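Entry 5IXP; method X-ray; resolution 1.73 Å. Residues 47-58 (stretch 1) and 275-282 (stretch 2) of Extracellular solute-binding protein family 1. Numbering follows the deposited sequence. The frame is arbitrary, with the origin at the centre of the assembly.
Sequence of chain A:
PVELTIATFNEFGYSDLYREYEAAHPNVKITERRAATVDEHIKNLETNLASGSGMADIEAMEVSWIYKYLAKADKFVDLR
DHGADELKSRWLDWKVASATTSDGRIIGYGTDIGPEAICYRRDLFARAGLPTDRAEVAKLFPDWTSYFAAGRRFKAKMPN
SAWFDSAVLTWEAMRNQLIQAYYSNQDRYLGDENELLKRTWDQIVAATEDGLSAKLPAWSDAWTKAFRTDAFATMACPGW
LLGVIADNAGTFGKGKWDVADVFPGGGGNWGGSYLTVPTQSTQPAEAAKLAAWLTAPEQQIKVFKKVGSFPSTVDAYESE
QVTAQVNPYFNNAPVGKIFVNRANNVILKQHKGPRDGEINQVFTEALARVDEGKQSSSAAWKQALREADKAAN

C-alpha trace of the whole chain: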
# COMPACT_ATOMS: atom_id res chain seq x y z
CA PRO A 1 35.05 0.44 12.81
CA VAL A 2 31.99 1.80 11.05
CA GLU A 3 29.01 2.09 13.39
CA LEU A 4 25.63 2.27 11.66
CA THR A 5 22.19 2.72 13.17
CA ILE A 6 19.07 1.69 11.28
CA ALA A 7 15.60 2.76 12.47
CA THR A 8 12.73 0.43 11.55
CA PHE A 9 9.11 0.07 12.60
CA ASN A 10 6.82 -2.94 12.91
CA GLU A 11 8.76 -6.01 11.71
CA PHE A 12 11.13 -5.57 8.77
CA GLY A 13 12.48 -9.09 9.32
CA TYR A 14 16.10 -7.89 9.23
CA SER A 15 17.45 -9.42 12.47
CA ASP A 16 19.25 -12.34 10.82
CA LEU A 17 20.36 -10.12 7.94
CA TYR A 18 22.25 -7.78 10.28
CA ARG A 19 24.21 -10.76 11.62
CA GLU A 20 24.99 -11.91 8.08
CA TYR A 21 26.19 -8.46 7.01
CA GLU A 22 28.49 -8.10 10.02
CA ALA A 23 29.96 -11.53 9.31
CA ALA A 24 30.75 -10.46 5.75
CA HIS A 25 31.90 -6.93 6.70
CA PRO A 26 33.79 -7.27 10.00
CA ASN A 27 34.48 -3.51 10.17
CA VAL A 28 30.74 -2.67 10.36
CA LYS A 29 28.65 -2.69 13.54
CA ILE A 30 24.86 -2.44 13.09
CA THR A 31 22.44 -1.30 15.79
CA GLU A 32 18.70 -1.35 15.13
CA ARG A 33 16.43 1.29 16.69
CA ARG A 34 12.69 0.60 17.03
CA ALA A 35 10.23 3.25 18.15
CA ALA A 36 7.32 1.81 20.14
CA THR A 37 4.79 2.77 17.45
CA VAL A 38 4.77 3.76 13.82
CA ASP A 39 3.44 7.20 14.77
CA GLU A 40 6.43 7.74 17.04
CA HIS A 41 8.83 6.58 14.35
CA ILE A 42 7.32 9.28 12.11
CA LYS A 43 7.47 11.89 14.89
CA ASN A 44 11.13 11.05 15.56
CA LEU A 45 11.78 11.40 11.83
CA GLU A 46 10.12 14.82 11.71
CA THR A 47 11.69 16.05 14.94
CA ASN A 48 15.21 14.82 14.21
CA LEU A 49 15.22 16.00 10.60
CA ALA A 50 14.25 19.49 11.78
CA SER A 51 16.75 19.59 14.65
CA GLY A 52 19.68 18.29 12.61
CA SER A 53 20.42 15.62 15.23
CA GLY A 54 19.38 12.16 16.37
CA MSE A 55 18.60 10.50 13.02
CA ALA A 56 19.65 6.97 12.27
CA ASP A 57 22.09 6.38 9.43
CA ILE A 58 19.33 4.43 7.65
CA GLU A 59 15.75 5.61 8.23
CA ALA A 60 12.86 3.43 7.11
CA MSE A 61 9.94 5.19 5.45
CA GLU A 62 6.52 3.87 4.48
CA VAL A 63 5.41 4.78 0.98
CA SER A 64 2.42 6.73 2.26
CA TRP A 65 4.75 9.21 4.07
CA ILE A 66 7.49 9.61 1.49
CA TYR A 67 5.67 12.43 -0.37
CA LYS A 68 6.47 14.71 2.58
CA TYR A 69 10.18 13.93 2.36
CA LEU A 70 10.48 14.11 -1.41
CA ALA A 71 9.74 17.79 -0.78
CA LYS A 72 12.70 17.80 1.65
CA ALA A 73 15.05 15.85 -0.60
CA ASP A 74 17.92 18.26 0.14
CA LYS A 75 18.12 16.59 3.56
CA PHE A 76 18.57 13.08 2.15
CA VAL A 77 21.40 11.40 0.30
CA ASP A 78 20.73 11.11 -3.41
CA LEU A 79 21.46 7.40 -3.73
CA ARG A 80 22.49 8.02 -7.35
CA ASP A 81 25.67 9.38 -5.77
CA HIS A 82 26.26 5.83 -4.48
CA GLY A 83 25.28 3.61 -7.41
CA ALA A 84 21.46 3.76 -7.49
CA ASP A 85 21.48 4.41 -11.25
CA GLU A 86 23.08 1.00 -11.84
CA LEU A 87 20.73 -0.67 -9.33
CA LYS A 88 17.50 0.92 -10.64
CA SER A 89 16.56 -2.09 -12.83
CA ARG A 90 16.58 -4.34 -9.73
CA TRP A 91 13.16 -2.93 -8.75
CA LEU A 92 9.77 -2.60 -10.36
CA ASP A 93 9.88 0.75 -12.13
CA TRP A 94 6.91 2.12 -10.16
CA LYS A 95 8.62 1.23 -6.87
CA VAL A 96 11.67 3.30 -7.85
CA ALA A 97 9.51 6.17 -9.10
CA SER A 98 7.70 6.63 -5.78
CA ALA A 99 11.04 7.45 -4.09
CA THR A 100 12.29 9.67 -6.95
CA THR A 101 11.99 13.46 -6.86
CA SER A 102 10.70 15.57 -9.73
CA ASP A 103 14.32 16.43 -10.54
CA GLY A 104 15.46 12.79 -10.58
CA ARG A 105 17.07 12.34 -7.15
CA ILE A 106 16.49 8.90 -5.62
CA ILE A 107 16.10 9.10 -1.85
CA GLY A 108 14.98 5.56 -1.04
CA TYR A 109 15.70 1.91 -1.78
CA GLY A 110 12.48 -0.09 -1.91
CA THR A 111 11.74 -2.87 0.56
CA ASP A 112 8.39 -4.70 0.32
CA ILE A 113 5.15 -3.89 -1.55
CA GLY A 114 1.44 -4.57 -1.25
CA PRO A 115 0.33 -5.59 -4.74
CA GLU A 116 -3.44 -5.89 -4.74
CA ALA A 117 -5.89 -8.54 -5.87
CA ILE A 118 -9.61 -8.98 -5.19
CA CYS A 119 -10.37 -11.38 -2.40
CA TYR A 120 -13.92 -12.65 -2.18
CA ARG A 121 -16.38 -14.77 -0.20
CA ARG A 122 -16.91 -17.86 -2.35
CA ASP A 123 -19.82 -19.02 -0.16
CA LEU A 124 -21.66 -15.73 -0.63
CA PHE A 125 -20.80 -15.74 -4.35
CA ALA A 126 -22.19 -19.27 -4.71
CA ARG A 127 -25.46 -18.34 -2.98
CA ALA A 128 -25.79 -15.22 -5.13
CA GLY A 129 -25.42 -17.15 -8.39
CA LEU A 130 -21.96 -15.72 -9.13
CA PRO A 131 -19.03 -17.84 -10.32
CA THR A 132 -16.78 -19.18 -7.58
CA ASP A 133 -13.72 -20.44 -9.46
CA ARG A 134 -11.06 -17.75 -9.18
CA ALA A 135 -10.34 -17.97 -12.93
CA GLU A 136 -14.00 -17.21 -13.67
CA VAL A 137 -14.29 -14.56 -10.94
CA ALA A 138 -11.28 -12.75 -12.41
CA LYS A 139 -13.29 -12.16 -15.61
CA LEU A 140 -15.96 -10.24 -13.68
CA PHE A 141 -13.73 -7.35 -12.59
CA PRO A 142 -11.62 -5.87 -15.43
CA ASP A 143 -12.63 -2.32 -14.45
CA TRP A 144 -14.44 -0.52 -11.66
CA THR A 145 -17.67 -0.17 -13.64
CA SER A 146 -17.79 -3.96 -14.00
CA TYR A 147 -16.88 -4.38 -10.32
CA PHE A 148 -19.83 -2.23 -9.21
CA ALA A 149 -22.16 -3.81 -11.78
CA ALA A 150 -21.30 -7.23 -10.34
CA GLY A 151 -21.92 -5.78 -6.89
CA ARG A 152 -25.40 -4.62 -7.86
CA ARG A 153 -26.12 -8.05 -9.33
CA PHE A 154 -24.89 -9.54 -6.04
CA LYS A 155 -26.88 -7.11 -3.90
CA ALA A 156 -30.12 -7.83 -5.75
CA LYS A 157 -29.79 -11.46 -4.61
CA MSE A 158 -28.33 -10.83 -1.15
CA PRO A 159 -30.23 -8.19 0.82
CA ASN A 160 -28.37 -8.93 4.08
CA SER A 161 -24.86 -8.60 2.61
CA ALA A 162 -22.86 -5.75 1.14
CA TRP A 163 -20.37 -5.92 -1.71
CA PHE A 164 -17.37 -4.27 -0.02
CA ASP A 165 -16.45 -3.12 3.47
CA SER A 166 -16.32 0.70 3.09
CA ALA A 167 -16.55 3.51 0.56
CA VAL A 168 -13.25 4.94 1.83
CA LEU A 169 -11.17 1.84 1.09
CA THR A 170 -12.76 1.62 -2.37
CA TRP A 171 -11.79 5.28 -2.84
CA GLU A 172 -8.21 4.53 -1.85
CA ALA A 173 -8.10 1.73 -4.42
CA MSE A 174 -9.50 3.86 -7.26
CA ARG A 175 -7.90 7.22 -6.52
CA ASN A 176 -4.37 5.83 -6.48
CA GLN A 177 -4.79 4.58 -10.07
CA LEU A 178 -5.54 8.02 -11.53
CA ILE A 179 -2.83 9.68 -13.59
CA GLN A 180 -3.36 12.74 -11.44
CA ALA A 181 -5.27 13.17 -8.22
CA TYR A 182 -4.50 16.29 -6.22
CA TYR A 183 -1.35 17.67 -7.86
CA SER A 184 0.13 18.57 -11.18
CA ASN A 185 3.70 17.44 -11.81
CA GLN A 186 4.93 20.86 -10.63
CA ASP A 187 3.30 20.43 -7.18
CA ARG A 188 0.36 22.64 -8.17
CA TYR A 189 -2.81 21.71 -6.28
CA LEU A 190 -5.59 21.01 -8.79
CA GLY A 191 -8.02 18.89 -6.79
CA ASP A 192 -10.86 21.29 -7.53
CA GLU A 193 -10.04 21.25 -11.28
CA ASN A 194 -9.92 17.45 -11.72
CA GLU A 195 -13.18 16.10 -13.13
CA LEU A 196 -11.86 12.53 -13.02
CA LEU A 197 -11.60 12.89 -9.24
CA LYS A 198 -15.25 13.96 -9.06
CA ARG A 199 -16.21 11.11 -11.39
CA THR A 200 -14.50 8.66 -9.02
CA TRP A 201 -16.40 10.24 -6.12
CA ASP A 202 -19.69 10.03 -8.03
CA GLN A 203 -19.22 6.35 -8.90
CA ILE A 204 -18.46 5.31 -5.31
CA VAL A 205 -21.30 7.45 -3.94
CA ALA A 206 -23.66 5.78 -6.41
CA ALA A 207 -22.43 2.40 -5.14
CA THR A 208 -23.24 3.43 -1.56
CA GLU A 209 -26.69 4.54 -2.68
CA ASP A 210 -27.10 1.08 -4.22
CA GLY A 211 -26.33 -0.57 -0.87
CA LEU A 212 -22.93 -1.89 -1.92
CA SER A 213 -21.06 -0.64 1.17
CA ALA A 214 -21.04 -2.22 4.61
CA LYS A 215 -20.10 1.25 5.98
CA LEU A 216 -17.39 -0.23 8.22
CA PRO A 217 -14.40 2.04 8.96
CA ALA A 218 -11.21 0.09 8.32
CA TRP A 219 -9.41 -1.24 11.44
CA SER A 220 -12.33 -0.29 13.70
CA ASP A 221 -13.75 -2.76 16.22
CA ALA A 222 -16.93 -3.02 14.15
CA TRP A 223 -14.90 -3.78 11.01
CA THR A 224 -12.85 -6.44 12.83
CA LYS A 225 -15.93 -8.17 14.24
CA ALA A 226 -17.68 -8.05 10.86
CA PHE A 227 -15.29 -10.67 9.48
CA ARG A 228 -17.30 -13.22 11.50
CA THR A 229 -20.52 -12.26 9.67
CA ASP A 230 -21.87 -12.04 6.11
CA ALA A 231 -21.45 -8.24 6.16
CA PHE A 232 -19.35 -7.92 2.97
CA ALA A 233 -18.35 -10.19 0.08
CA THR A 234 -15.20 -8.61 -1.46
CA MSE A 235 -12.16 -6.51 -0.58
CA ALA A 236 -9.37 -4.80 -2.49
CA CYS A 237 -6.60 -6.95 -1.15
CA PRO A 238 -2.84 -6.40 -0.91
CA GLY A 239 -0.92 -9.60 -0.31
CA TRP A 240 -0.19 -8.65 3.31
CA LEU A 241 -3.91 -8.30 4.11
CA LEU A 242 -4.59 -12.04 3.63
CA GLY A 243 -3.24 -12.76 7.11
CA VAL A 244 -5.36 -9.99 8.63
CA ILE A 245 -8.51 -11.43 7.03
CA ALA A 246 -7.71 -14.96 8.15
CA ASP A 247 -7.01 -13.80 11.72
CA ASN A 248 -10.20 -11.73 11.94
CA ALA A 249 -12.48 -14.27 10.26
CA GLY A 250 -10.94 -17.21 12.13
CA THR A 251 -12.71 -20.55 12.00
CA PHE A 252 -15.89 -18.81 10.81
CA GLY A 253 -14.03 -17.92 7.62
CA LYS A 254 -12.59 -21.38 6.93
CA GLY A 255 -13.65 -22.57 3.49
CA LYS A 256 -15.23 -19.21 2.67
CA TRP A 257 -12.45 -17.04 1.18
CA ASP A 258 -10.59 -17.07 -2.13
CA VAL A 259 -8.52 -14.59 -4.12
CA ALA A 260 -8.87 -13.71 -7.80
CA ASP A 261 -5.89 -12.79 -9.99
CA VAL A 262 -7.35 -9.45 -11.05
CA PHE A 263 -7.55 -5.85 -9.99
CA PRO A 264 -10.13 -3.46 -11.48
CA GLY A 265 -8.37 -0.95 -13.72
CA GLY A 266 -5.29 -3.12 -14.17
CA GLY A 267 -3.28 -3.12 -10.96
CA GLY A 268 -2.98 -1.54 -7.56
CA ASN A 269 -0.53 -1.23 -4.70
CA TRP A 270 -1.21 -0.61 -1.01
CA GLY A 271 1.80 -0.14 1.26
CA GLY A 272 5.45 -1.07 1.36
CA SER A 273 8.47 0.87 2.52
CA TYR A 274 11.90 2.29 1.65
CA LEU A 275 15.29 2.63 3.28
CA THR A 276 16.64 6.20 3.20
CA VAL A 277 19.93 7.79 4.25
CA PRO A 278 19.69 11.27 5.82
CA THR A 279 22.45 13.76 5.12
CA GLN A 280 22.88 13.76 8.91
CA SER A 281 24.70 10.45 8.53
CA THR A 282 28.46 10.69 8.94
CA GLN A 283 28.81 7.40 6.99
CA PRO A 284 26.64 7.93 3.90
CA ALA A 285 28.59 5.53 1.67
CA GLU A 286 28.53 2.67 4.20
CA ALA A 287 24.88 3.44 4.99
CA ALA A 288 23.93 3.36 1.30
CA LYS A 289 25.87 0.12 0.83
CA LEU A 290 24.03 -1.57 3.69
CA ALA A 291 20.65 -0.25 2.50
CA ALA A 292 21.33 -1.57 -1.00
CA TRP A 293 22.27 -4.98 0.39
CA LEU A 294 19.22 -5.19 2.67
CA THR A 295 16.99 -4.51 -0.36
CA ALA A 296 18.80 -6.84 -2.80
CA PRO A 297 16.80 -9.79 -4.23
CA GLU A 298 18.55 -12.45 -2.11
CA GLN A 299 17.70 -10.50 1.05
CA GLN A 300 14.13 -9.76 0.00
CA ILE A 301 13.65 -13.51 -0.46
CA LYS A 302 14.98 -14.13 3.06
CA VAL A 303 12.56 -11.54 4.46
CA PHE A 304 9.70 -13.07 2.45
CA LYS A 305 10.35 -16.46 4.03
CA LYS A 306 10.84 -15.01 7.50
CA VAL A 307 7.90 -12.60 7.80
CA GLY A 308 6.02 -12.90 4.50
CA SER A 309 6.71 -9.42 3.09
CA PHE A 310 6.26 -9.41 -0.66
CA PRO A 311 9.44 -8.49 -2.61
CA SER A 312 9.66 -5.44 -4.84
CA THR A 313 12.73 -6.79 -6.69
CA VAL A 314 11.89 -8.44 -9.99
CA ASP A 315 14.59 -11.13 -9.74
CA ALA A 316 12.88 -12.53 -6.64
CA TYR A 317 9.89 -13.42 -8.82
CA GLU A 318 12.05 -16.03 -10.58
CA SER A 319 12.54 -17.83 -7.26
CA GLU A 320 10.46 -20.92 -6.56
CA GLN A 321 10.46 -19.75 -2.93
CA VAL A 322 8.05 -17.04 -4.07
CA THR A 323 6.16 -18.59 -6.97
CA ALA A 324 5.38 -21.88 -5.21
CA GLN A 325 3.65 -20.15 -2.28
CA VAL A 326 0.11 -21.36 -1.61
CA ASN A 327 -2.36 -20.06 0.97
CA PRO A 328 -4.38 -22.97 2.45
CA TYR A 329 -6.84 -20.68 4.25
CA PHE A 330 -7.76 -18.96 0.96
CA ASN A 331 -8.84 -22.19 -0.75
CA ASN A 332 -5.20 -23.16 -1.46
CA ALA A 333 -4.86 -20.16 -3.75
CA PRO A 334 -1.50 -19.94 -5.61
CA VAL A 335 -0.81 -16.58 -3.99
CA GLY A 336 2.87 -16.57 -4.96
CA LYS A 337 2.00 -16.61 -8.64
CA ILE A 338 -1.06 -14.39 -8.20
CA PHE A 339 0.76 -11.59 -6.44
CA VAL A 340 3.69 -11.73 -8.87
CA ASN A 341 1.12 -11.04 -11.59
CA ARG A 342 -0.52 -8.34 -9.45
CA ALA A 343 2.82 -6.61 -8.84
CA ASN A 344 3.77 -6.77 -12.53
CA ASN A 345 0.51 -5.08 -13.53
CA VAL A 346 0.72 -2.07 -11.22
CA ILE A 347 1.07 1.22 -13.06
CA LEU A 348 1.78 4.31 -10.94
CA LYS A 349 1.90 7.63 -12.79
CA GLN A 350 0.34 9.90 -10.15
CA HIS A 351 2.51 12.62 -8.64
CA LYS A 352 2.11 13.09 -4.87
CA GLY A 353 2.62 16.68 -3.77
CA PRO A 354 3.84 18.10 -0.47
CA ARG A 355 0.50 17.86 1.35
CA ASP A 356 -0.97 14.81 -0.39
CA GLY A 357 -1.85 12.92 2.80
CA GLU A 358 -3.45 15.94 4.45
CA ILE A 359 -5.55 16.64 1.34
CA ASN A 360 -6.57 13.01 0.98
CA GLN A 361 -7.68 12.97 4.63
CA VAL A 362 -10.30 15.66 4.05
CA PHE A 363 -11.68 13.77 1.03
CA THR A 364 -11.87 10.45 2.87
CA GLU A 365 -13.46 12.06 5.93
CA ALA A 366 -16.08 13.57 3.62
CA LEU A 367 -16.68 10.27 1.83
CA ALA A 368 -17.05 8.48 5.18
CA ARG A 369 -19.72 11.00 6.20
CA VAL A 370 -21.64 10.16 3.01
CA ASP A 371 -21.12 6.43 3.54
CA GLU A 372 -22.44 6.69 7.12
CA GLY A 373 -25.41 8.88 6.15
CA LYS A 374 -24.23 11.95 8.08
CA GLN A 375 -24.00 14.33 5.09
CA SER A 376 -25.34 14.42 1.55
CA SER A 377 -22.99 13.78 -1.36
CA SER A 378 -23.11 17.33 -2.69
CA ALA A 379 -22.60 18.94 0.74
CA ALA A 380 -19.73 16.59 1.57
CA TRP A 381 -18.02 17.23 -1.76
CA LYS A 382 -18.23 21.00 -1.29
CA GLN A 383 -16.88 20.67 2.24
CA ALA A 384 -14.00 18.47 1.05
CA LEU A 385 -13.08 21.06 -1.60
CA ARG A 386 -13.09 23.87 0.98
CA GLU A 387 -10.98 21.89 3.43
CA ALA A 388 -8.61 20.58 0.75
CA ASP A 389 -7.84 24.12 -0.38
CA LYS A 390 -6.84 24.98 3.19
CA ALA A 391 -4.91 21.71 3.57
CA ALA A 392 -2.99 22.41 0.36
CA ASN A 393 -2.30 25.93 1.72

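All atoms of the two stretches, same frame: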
# COMPACT_ATOMS: atom_id res chain seq x y z
N THR A 47 11.00 15.26 13.93
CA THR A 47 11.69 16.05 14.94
C THR A 47 13.19 16.08 14.70
O THR A 47 13.83 17.13 14.82
CB THR A 47 11.39 15.49 16.33
OG1 THR A 47 9.99 15.61 16.60
CG2 THR A 47 12.17 16.25 17.39
N ASN A 48 13.77 14.93 14.36
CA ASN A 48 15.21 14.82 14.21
C ASN A 48 15.68 15.46 12.91
O ASN A 48 16.75 16.06 12.86
CB ASN A 48 15.63 13.36 14.28
CG ASN A 48 15.37 12.76 15.64
OD1 ASN A 48 15.17 13.48 16.61
ND2 ASN A 48 15.37 11.43 15.72
N LEU A 49 14.88 15.33 11.85
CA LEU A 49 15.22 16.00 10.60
C LEU A 49 15.26 17.51 10.80
O LEU A 49 16.16 18.18 10.31
CB LEU A 49 14.22 15.63 9.50
CG LEU A 49 14.60 15.98 8.05
CD1 LEU A 49 15.86 15.26 7.61
CD2 LEU A 49 13.46 15.70 7.09
N ALA A 50 14.30 18.05 11.56
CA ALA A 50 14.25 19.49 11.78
C ALA A 50 15.34 19.97 12.73
O ALA A 50 15.83 21.10 12.59
CB ALA A 50 12.87 19.89 12.31
N SER A 51 15.74 19.14 13.70
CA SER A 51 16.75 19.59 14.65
C SER A 51 18.16 19.44 14.11
O SER A 51 19.08 20.07 14.63
CB SER A 51 16.62 18.83 15.96
OG SER A 51 17.03 17.48 15.80
N GLY A 52 18.35 18.62 13.08
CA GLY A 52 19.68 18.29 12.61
C GLY A 52 20.42 17.27 13.45
O GLY A 52 21.62 17.09 13.25
N SER A 53 19.74 16.58 14.38
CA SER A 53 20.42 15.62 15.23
C SER A 53 19.50 14.45 15.56
O SER A 53 18.27 14.58 15.54
CB SER A 53 20.90 16.27 16.53
OG SER A 53 19.79 16.69 17.30
N GLY A 54 20.10 13.31 15.86
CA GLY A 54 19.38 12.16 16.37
C GLY A 54 18.94 11.14 15.33
O GLY A 54 18.50 10.05 15.72
N MSE A 55 19.03 11.46 14.04
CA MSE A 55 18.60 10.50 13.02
C MSE A 55 19.50 9.29 12.93
O MSE A 55 20.71 9.37 13.16
CB MSE A 55 18.52 11.17 11.65
CG MSE A 55 17.51 12.30 11.62
SE MSE A 55 17.17 12.97 9.83
CE MSE A 55 15.73 11.77 9.35
N ALA A 56 18.89 8.16 12.59
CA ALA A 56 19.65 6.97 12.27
C ALA A 56 20.37 7.16 10.94
O ALA A 56 20.02 8.03 10.13
CB ALA A 56 18.73 5.75 12.23
N ASP A 57 21.40 6.35 10.72
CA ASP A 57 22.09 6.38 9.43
C ASP A 57 21.20 5.88 8.31
O ASP A 57 21.30 6.37 7.18
CB ASP A 57 23.37 5.55 9.49
CG ASP A 57 24.34 6.07 10.52
OD1 ASP A 57 24.96 7.12 10.27
OD2 ASP A 57 24.46 5.42 11.59
N ILE A 58 20.36 4.89 8.59
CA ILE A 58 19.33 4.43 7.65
C ILE A 58 17.99 4.63 8.34
O ILE A 58 17.78 4.10 9.45
CB ILE A 58 19.52 2.95 7.25
CG1 ILE A 58 20.86 2.77 6.52
CG2 ILE A 58 18.34 2.47 6.37
CD1 ILE A 58 21.26 1.28 6.33
N LEU A 275 14.18 2.23 2.43
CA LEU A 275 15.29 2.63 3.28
C LEU A 275 15.90 3.92 2.72
O LEU A 275 16.17 4.01 1.52
CB LEU A 275 16.35 1.53 3.37
CG LEU A 275 15.82 0.15 3.82
CD1 LEU A 275 16.99 -0.82 3.95
CD2 LEU A 275 15.06 0.26 5.13
N THR A 276 16.08 4.91 3.59
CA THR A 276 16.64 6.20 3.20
C THR A 276 17.87 6.49 4.04
O THR A 276 18.07 5.91 5.10
CB THR A 276 15.63 7.35 3.38
OG1 THR A 276 15.42 7.60 4.78
CG2 THR A 276 14.30 7.02 2.69
N VAL A 277 18.70 7.41 3.55
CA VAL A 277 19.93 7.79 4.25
C VAL A 277 19.94 9.30 4.41
O VAL A 277 20.21 10.03 3.45
CB VAL A 277 21.18 7.30 3.50
CG1 VAL A 277 22.47 7.81 4.20
CG2 VAL A 277 21.18 5.76 3.36
N PRO A 278 19.65 9.82 5.61
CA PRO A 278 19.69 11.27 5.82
C PRO A 278 21.08 11.84 5.61
O PRO A 278 22.09 11.15 5.83
CB PRO A 278 19.25 11.44 7.28
CG PRO A 278 18.59 10.18 7.64
CD PRO A 278 19.25 9.09 6.82
N THR A 279 21.14 13.11 5.20
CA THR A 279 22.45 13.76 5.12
C THR A 279 23.09 13.92 6.49
O THR A 279 24.29 14.18 6.57
CB THR A 279 22.36 15.12 4.42
OG1 THR A 279 21.41 15.95 5.09
CG2 THR A 279 21.98 14.95 2.95
N GLN A 280 22.31 13.77 7.57
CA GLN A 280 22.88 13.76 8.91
C GLN A 280 23.91 12.66 9.10
O GLN A 280 24.78 12.77 9.95
CB GLN A 280 21.78 13.58 9.95
CG GLN A 280 21.18 14.83 10.47
CD GLN A 280 20.17 14.55 11.55
OE1 GLN A 280 20.43 13.77 12.48
NE2 GLN A 280 19.00 15.17 11.44
N SER A 281 23.80 11.58 8.33
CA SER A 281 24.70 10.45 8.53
C SER A 281 26.13 10.86 8.25
O SER A 281 26.43 11.49 7.23
CB SER A 281 24.30 9.28 7.65
OG SER A 281 25.26 8.23 7.78
N THR A 282 27.03 10.50 9.16
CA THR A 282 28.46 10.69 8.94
C THR A 282 29.09 9.56 8.14
O THR A 282 30.28 9.62 7.85
CB THR A 282 29.20 10.84 10.27
OG1 THR A 282 29.09 9.62 11.01
CG2 THR A 282 28.62 12.00 11.09
O HOH W 1 18.75 16.93 9.03
O HOH W 2 22.47 12.12 13.25
O HOH W 3 26.07 9.06 11.65

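The two stretches lie more than two hundred residues apart in sequence, yet they bury 537 Å² against each other. The contact is apolar where Ile58 meets the strand at Leu275 and Thr276. Ile58 CG2 lies 3.7 Å from Leu275 CB, and Ile58 CG1 reaches to 4.4 Å from Val277 CG2. Branched and aliphatic side chains suit this buried site, since they fill space without leaving a polar group unpaired. The backbones are also close, with the CA atoms of Ile58 and Val277 4.8 Å apart. The main chains meet here through CA-H...O contacts: Ile58 CA is 3.2 Å from Thr276 O, and Val277 CA is 3.5 Å from Asp57 O. The latter contact matters because Asp57 O is buried with no conventional hydrogen-bond partner; Pro278 CD, 3.4 Å from the same Asp57 O, adds another carbon neighbour rather than a donor.

The CA-to-CB bond of Pro278 points toward stretch 1, and the residue extends the apolar surface to Met55, a selenomethionine in this model, whose SE atom packs 3.6 Å from Pro278 CB. The long, flexible side chain of Met55 can follow the compact ring, while proline, lacking an amide hydrogen, brings no backbone donor that would need a partner. Pro278 also opens a type I turn that runs to Ser281 and is closed by a hydrogen bond from Ser281 N to Pro278 O (3.1 Å). Both Gln280 and Ser281, within this turn, direct their CA-to-CB bonds toward stretch 1.

Gln280 has the largest covered area of any residue here, and its amide both donates and accepts. Gln280 NE2 donates to Asn48 O (2.8 Å), near the end of the helix, while Gln280 OE1 accepts from Met55 N (3.1 Å). One side chain thus ties the helix to the loop that follows it. Between these anchors the chain turns through Gly52, whose positive phi would jam a CB against the preceding carbonyl; Gly54 has the same constraint. Two waters extend the network: water 1 accepts from Gln280 NE2 and donates to Leu49 O, and water 2 donates to both Gln280 OE1 and Met55 O.

At another polar margin, Ser281 OG donates to Asp57 OD1 (2.7 Å), a short bond favoured by the carboxylate's charge. Although the CA-to-CB bond of Asp57 points away overall, the end of its side chain comes nearer to stretch 2. Water 3 donates to Asp57 OD1 and accepts from Thr282 N, while Asp57 OD2 is satisfied elsewhere in the structure.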